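Local coordinates for hypothetical glycoside hydrolase (PDB 3TAW), which is of unknown function but is probably a carbohydrate-active enzyme built on a five-bladed beta-propeller, at residues A[134-139]-A[175-180]; A[147-152]-A[157-162]. All blocks are in the same frame, centred on the assembly; numbering follows the deposited sequence.

Interaction 1 of 2, residues A[134-139]-A[175-180]. With EDO (1,2-ethanediol), chain P; EDO (1,2-ethanediol), chain K.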
ATOM      1  N   LEU A 134       7.620  -1.815   3.019  1.00 11.52           N
ATOM      2  CA  LEU A 134       7.014  -1.065   4.105  1.00 11.97           C
ATOM      3  C   LEU A 134       5.693  -1.726   4.383  1.00 11.47           C
ATOM      4  O   LEU A 134       4.885  -1.910   3.467  1.00 10.74           O
ATOM      5  CB  LEU A 134       6.778   0.392   3.710  1.00 12.57           C
ATOM      6  CG  LEU A 134       7.944   1.372   3.935  1.00 13.52           C
ATOM      7  CD1 LEU A 134       8.097   1.747   5.436  1.00 14.05           C
ATOM      8  CD2 LEU A 134       9.241   0.876   3.345  1.00 14.43           C
ATOM      9  N   TYR A 135       5.472  -2.109   5.648  1.00 11.71           N
ATOM     10  CA  TYR A 135       4.311  -2.910   6.026  1.00 11.91           C
ATOM     11  C   TYR A 135       3.917  -2.621   7.463  1.00 12.36           C
ATOM     12  O   TYR A 135       4.640  -1.932   8.186  1.00 12.27           O
ATOM     13  CB  TYR A 135       4.618  -4.414   5.862  1.00 12.12           C
ATOM     14  CG  TYR A 135       5.663  -4.944   6.831  1.00 12.75           C
ATOM     15  CD1 TYR A 135       7.018  -4.766   6.598  1.00 13.15           C
ATOM     16  CD2 TYR A 135       5.288  -5.659   7.970  1.00 13.30           C
ATOM     17  CE1 TYR A 135       7.983  -5.244   7.491  1.00 13.51           C
ATOM     18  CE2 TYR A 135       6.237  -6.164   8.854  1.00 13.73           C
ATOM     19  CZ  TYR A 135       7.574  -5.955   8.611  1.00 13.79           C
ATOM     20  OH  TYR A 135       8.497  -6.478   9.464  1.00 14.11           O
ATOM     21  N   THR A 136       2.752  -3.119   7.858  1.00 12.54           N
ATOM     22  CA  THR A 136       2.256  -2.923   9.209  1.00 13.10           C
ATOM     23  C   THR A 136       2.506  -4.162  10.054  1.00 13.33           C
ATOM     24  O   THR A 136       2.150  -5.274   9.655  1.00 13.06           O
ATOM     25  CB  THR A 136       0.740  -2.704   9.219  1.00 13.67           C
ATOM     26  OG1 THR A 136       0.392  -1.706   8.262  1.00 13.96           O
ATOM     27  CG2 THR A 136       0.250  -2.306  10.647  1.00 14.41           C
ATOM     28  N   GLN A 137       3.123  -3.965  11.204  1.00 13.93           N
ATOM     29  CA  GLN A 137       3.257  -5.017  12.224  1.00 14.47           C
ATOM     30  C   GLN A 137       2.024  -4.939  13.099  1.00 15.27           C
ATOM     31  O   GLN A 137       1.676  -3.843  13.572  1.00 15.62           O
ATOM     32  CB  GLN A 137       4.498  -4.776  13.078  1.00 14.81           C
ATOM     33  CG  GLN A 137       5.801  -4.659  12.291  1.00 14.98           C
ATOM     34  CD  GLN A 137       6.977  -4.475  13.210  1.00 15.90           C
ATOM     35  OE1 GLN A 137       7.008  -3.516  14.007  1.00 16.28           O
ATOM     36  NE2 GLN A 137       7.963  -5.373  13.118  1.00 15.63           N
ATOM     37  N   TRP A 138       1.348  -6.062  13.320  1.00 15.49           N
ATOM     38  CA  TRP A 138       0.141  -6.053  14.162  1.00 16.47           C
ATOM     39  C   TRP A 138       0.233  -7.105  15.233  1.00 17.57           C
ATOM     40  O   TRP A 138       0.357  -8.296  14.947  1.00 16.70           O
ATOM     41  CB  TRP A 138      -1.095  -6.268  13.317  1.00 16.67           C
ATOM     42  CG  TRP A 138      -2.459  -6.210  13.981  1.00 17.33           C
ATOM     43  CD1 TRP A 138      -3.514  -7.032  13.709  1.00 17.46           C
ATOM     44  CD2 TRP A 138      -2.950  -5.248  14.947  1.00 17.87           C
ATOM     45  NE1 TRP A 138      -4.597  -6.664  14.428  1.00 18.14           N
ATOM     46  CE2 TRP A 138      -4.292  -5.567  15.192  1.00 18.61           C
ATOM     47  CE3 TRP A 138      -2.386  -4.150  15.606  1.00 18.46           C
ATOM     48  CZ2 TRP A 138      -5.084  -4.846  16.097  1.00 19.52           C
ATOM     49  CZ3 TRP A 138      -3.172  -3.419  16.479  1.00 19.19           C
ATOM     50  CH2 TRP A 138      -4.504  -3.780  16.726  1.00 19.91           C
ATOM     51  N   ASN A 139       0.181  -6.642  16.473  1.00 18.49           N
ATOM     52  CA  ASN A 139       0.241  -7.509  17.625  1.00 20.07           C
ATOM     53  C   ASN A 139      -1.022  -7.392  18.472  1.00 21.46           C
ATOM     54  O   ASN A 139      -1.015  -7.771  19.654  1.00 22.99           O
ATOM     55  CB  ASN A 139       1.471  -7.182  18.463  1.00 20.26           C
ATOM     56  CG  ASN A 139       1.418  -5.798  19.066  1.00 20.56           C
ATOM     57  OD1 ASN A 139       0.473  -5.035  18.842  1.00 20.81           O
ATOM     58  ND2 ASN A 139       2.428  -5.479  19.859  1.00 21.39           N
ATOM     59  N   ALA A 175       0.269   4.470  16.665  1.00 19.74           N
ATOM     60  CA  ALA A 175      -0.332   3.671  15.596  1.00 19.03           C
ATOM     61  C   ALA A 175       0.049   4.262  14.243  1.00 17.76           C
ATOM     62  O   ALA A 175      -0.302   5.398  13.975  1.00 17.59           O
ATOM     63  CB  ALA A 175      -1.848   3.650  15.737  1.00 19.58           C
ATOM     64  N   THR A 176       0.784   3.502  13.416  1.00 16.75           N
ATOM     65  CA  THR A 176       1.247   3.959  12.119  1.00 15.76           C
ATOM     66  C   THR A 176       1.130   2.819  11.093  1.00 16.19           C
ATOM     67  O   THR A 176       1.106   1.638  11.468  1.00 15.83           O
ATOM     68  CB  THR A 176       2.708   4.450  12.156  1.00 15.63           C
ATOM     69  OG1 THR A 176       3.591   3.384  12.536  1.00 15.01           O
ATOM     70  CG2 THR A 176       2.879   5.644  13.159  1.00 15.46           C
ATOM     71  N   LYS A 177       1.012   3.207   9.825  1.00 15.60           N
ATOM     72  CA  LYS A 177       0.824   2.281   8.709  1.00 15.33           C
ATOM     73  C   LYS A 177       0.761   3.063   7.408  1.00 14.45           C
ATOM     74  O   LYS A 177       0.681   4.297   7.427  1.00 14.46           O
ATOM     75  CB  LYS A 177      -0.474   1.468   8.864  1.00 15.92           C
ATOM     76  CG  LYS A 177      -1.723   2.327   9.102  1.00 16.72           C
ATOM     77  CD  LYS A 177      -3.033   1.536   9.018  1.00 17.75           C
ATOM     78  CE  LYS A 177      -3.120   0.453  10.077  1.00 18.21           C
ATOM     79  NZ  LYS A 177      -4.374  -0.360   9.968  1.00 18.61           N
ATOM     80  N   SER A 178       0.830   2.334   6.291  1.00 13.34           N
ATOM     81  CA  SER A 178       0.447   2.817   4.960  1.00 12.68           C
ATOM     82  C   SER A 178       1.411   3.847   4.394  1.00 12.22           C
ATOM     83  O   SER A 178       1.140   5.054   4.421  1.00 11.75           O
ATOM     84  CB  SER A 178      -0.995   3.349   4.967  1.00 13.35           C
ATOM     85  OG  SER A 178      -1.849   2.355   5.536  1.00 14.35           O
ATOM     86  N   ALA A 179       2.528   3.360   3.855  1.00 11.43           N
ATOM     87  CA  ALA A 179       3.596   4.239   3.396  1.00 11.73           C
ATOM     88  C   ALA A 179       3.854   4.149   1.898  1.00 11.58           C
ATOM     89  O   ALA A 179       3.954   3.060   1.348  1.00 11.82           O
ATOM     90  CB  ALA A 179       4.888   3.951   4.167  1.00 11.88           C
ATOM     91  N   SER A 180       4.047   5.314   1.282  1.00 11.37           N
ATOM     92  CA  SER A 180       4.297   5.465  -0.153  1.00 11.61           C
ATOM     93  C   SER A 180       5.629   6.170  -0.354  1.00 12.07           C
ATOM     94  O   SER A 180       5.712   7.404  -0.258  1.00 12.70           O
ATOM     95  CB  SER A 180       3.174   6.318  -0.764  1.00 11.52           C
ATOM     96  OG  SER A 180       1.927   5.690  -0.542  1.00 11.36           O
TER
HETATM   97  C1  EDO P 401      -5.245  -2.517  13.223  1.00 29.37           C
HETATM   98  O1  EDO P 401      -4.857  -1.165  12.943  1.00 32.56           O
HETATM   99  C2  EDO P 401      -4.367  -3.440  12.400  1.00 27.90           C
HETATM  100  O2  EDO P 401      -4.114  -2.820  11.141  1.00 27.00           O
HETATM  101  C1  EDO K 396       5.745   3.798  15.004  1.00 23.26           C
HETATM  102  O1  EDO K 396       4.511   3.108  14.971  1.00 21.88           O
HETATM  103  C2  EDO K 396       6.943   3.027  14.433  1.00 24.82           C
HETATM  104  O2  EDO K 396       7.097   3.042  13.013  1.00 26.51           O
HETATM  105  O   HOH W   1       3.173   0.469   4.212  1.00 11.90           O
HETATM  106  O   HOH W   2       1.280  -0.688   5.944  1.00 11.42           O
HETATM  107  O   HOH W   3      -2.354  -2.138   8.136  1.00 14.97           O

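Interaction 2 of 2, residues A[147-152]-A[157-162]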
ATOM      1  N   VAL A 147       9.981  -1.799   8.296  1.00 13.70           N
ATOM      2  CA  VAL A 147      10.767  -1.899   7.077  1.00 13.68           C
ATOM      3  C   VAL A 147      11.498  -3.234   6.975  1.00 13.91           C
ATOM      4  O   VAL A 147      12.069  -3.720   7.960  1.00 14.25           O
ATOM      5  CB  VAL A 147      11.832  -0.778   7.022  1.00 14.13           C
ATOM      6  CG1 VAL A 147      12.585  -0.799   5.675  1.00 14.69           C
ATOM      7  CG2 VAL A 147      11.182   0.622   7.258  1.00 14.23           C
ATOM      8  N   ALA A 148      11.496  -3.819   5.783  1.00 13.39           N
ATOM      9  CA  ALA A 148      12.331  -4.969   5.504  1.00 13.24           C
ATOM     10  C   ALA A 148      12.925  -4.807   4.121  1.00 13.50           C
ATOM     11  O   ALA A 148      12.349  -4.109   3.260  1.00 13.16           O
ATOM     12  CB  ALA A 148      11.508  -6.307   5.654  1.00 13.24           C
ATOM     13  N   THR A 149      14.107  -5.388   3.913  1.00 13.89           N
ATOM     14  CA  THR A 149      14.752  -5.346   2.613  1.00 13.79           C
ATOM     15  C   THR A 149      15.197  -6.733   2.112  1.00 14.41           C
ATOM     16  O   THR A 149      15.415  -7.661   2.905  1.00 14.60           O
ATOM     17  CB  THR A 149      15.952  -4.369   2.559  1.00 14.60           C
ATOM     18  OG1 THR A 149      17.060  -4.909   3.291  1.00 15.47           O
ATOM     19  CG2 THR A 149      15.578  -2.980   3.140  1.00 14.64           C
ATOM     20  N   SER A 150      15.316  -6.851   0.794  1.00 14.23           N
ATOM     21  CA  SER A 150      15.783  -8.084   0.151  1.00 15.00           C
ATOM     22  C   SER A 150      16.268  -7.774  -1.252  1.00 15.43           C
ATOM     23  O   SER A 150      15.946  -6.727  -1.806  1.00 15.31           O
ATOM     24  CB  SER A 150      14.671  -9.139   0.060  1.00 14.86           C
ATOM     25  OG  SER A 150      13.666  -8.743  -0.854  1.00 15.51           O
ATOM     26  N   LYS A 151      17.035  -8.696  -1.819  1.00 15.81           N
ATOM     27  CA  LYS A 151      17.447  -8.602  -3.221  1.00 16.89           C
ATOM     28  C   LYS A 151      16.573  -9.475  -4.123  1.00 16.07           C
ATOM     29  O   LYS A 151      16.574  -9.294  -5.341  1.00 15.75           O
ATOM     30  CB  LYS A 151      18.901  -9.023  -3.365  1.00 18.93           C
ATOM     31  CG  LYS A 151      19.857  -8.146  -2.629  1.00 21.17           C
ATOM     32  CD  LYS A 151      19.889  -6.777  -3.267  1.00 22.73           C
ATOM     33  CE  LYS A 151      21.108  -5.978  -2.884  1.00 25.25           C
ATOM     34  NZ  LYS A 151      21.269  -4.850  -3.853  1.00 25.53           N
ATOM     35  N   ASP A 152      15.854 -10.431  -3.517  1.00 15.24           N
ATOM     36  CA  ASP A 152      15.139 -11.458  -4.269  1.00 15.94           C
ATOM     37  C   ASP A 152      13.696 -11.674  -3.822  1.00 15.14           C
ATOM     38  O   ASP A 152      13.070 -12.650  -4.243  1.00 15.38           O
ATOM     39  CB  ASP A 152      15.886 -12.783  -4.175  1.00 16.79           C
ATOM     40  CG  ASP A 152      15.852 -13.388  -2.779  1.00 17.24           C
ATOM     41  OD1 ASP A 152      15.377 -12.759  -1.815  1.00 16.72           O
ATOM     42  OD2 ASP A 152      16.340 -14.526  -2.653  1.00 20.29           O
ATOM     43  N   THR A 157      15.553  -9.239   5.371  1.00 15.94           N
ATOM     44  CA  THR A 157      16.025  -8.734   6.655  1.00 16.08           C
ATOM     45  C   THR A 157      15.003  -7.749   7.208  1.00 15.99           C
ATOM     46  O   THR A 157      14.663  -6.768   6.544  1.00 15.10           O
ATOM     47  CB  THR A 157      17.389  -8.070   6.491  1.00 16.90           C
ATOM     48  OG1 THR A 157      18.310  -9.070   6.024  1.00 17.21           O
ATOM     49  CG2 THR A 157      17.901  -7.479   7.818  1.00 17.09           C
ATOM     50  N   LYS A 158      14.496  -8.036   8.410  1.00 15.86           N
ATOM     51  CA  LYS A 158      13.553  -7.158   9.094  1.00 15.89           C
ATOM     52  C   LYS A 158      14.330  -6.164   9.941  1.00 16.24           C
ATOM     53  O   LYS A 158      15.148  -6.566  10.793  1.00 16.58           O
ATOM     54  CB  LYS A 158      12.591  -7.954   9.966  1.00 16.00           C
ATOM     55  CG  LYS A 158      11.655  -8.885   9.195  1.00 15.82           C
ATOM     56  CD  LYS A 158      10.673  -9.564  10.120  1.00 15.69           C
ATOM     57  CE  LYS A 158       9.838 -10.611   9.399  1.00 15.72           C
ATOM     58  NZ  LYS A 158       8.940 -11.398  10.297  1.00 15.72           N
ATOM     59  N   PHE A 159      14.103  -4.871   9.723  1.00 16.20           N
ATOM     60  CA  PHE A 159      14.791  -3.823  10.493  1.00 16.73           C
ATOM     61  C   PHE A 159      13.945  -3.190  11.592  1.00 17.04           C
ATOM     62  O   PHE A 159      14.444  -2.367  12.379  1.00 18.12           O
ATOM     63  CB  PHE A 159      15.313  -2.749   9.539  1.00 16.97           C
ATOM     64  CG  PHE A 159      16.416  -3.230   8.651  1.00 17.64           C
ATOM     65  CD1 PHE A 159      17.728  -3.211   9.096  1.00 18.68           C
ATOM     66  CD2 PHE A 159      16.147  -3.716   7.376  1.00 17.72           C
ATOM     67  CE1 PHE A 159      18.762  -3.677   8.288  1.00 19.66           C
ATOM     68  CE2 PHE A 159      17.180  -4.168   6.553  1.00 18.51           C
ATOM     69  CZ  PHE A 159      18.491  -4.149   7.016  1.00 18.84           C
ATOM     70  N   GLY A 160      12.694  -3.601  11.681  1.00 16.01           N
ATOM     71  CA  GLY A 160      11.783  -3.088  12.689  1.00 16.63           C
ATOM     72  C   GLY A 160      11.074  -1.810  12.293  1.00 15.70           C
ATOM     73  O   GLY A 160      11.156  -1.371  11.135  1.00 14.70           O
ATOM     74  N   PRO A 161      10.385  -1.191  13.258  1.00 16.17           N
ATOM     75  CA  PRO A 161       9.556  -0.021  12.979  1.00 15.71           C
ATOM     76  C   PRO A 161      10.314   1.135  12.350  1.00 15.45           C
ATOM     77  O   PRO A 161      11.448   1.443  12.755  1.00 15.91           O
ATOM     78  CB  PRO A 161       9.034   0.372  14.373  1.00 16.84           C
ATOM     79  CG  PRO A 161       9.029  -0.935  15.138  1.00 17.18           C
ATOM     80  CD  PRO A 161      10.242  -1.652  14.654  1.00 16.93           C
ATOM     81  N   ALA A 162       9.691   1.769  11.357  1.00 14.84           N
ATOM     82  CA  ALA A 162      10.303   2.870  10.621  1.00 15.29           C
ATOM     83  C   ALA A 162      10.620   4.067  11.522  1.00 16.06           C
ATOM     84  O   ALA A 162      11.579   4.806  11.256  1.00 15.88           O
ATOM     85  CB  ALA A 162       9.393   3.302   9.492  1.00 14.52           C
TER
HETATM   86  O   HOH W   4      10.779  -4.993  10.065  1.00 14.44           O
HETATM   87  O   HOH W   5      18.112  -9.658   3.277  1.00 22.32           O

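Interaction 1 of 2, residues A[134-139]-A[175-180]
Thr136 meets Lys177 where strand 131-138 passes the segment leading into strand 179-186, the Thr136 OG1 lying 3.3 Å from Lys177 CB as the two side chains cross. The threonine rotamer (chi1 -50°) sets OG1 beside its own backbone N and sends the methyl CG2 the other way, past the carbonyl O of Thr176. The hydroxyl thereby reaches two waters: one, 2.7 Å from Thr136 OG1, also accepts the Ser178 N-H, and the other makes a weak bond with Lys177 NZ. A small beta-branched alcohol suits this place, giving an apolar surface on one branch and a water site on the other.

Lys177 CG sits between its backbone N and carbonyl carbon (chi1 53°), and the chain bends again at chi3 (62°), swinging the ammonium group toward the Trp138 side. There NZ donates to both oxygens of one 1,2-ethanediol, at 2.7 Å from NZ to O2 and 3.1 Å from NZ to O1. The diol sets its carbons against the indole face, C2 3.4 Å above the plane over the ring centre, and turns its oxygens away from the ring toward NZ. Glu119 holds the same diol, and an unidentified ligand also accepts from Lys177.

At the other end Leu134 CG packs 4.0 Å from Ala179 CB, a small methyl that accommodates the branched leucine; beside it a water bridges the backbones, weakly on the Leu134 O side. Thr176 OG1 donates to a second 1,2-ethanediol, 2.6 Å from Thr176 OG1 to O1, and is bonded as well to Leu145 N.

Water thus does much of the joining between these segments. The diol beside Lys177 probably comes from the crystallisation liquor, but a site with one polar and one aromatic side could suit hydroxylated molecules.

Interaction 2 of 2, residues A[147-152]-A[157-162]
Val147 to Ser150 and Thr157 to Pro161 run antiparallel as the two arms of a beta hairpin, their axes 4.8 Å apart, with Thr149 and Thr157 a hydrogen-bonded pair through Thr157 N to Thr149 O (2.9 Å) and Thr149 N to Thr157 O (3.0 Å). A beta bulge follows: Phe159 and Gly160 together face Val147, whose O accepts from Phe159 N (2.9 Å) and whose N donates to Gly160 O (3.1 Å), while a water bridges Val147 O and Gly160 N. At Gly160 (phi 86°, psi -170°) a CB would jam against the Phe159 carbonyl O and clash with Pro161 CD.

Thr149 turns its hydroxyl between backbone N and carbonyl carbon (chi1 72°), bringing OG1 in plane against the Phe159 ring edge, 3.3 Å from CE2. Thr157 CG2 rests 3.4 Å above the ring plane near its rim, so the two threonines flank the ring. Val147 CG2 packs 3.9 Å from Ala162 CB. Ala148 presents only a methyl to the base of Lys158, whose ammonium group is salt-bridged to Asp107 and Glu113.

Backbone bonds thus carry the pairing of strand 157-161, outermost in its sheet; Val147, Thr149 and Thr157 line one face, Ala148 and Lys158 the other.

Overall arrangement
Along the chain the order is 134-139, 147-152, 157-162, 175-180, so the hairpin of interaction 2 is completed before the chain returns to close interaction 1. The centres lie about 13 Å apart. Strands 131-138, 143-150 and 157-161 are successive neighbours in one four-stranded antiparallel sheet, probably a propeller blade, whereas 179-186 belongs to another sheet. Interaction 2 thus probably finishes the outer edge of one blade, and interaction 1, nearer the centre of the chain, joins the same sheet to the next. They touch directly through Leu134 CD1 and Val147 CG2, 3.8 Å apart, and through Tyr135 against Lys158, both Leu134 and Tyr135 lying on strand 131-138.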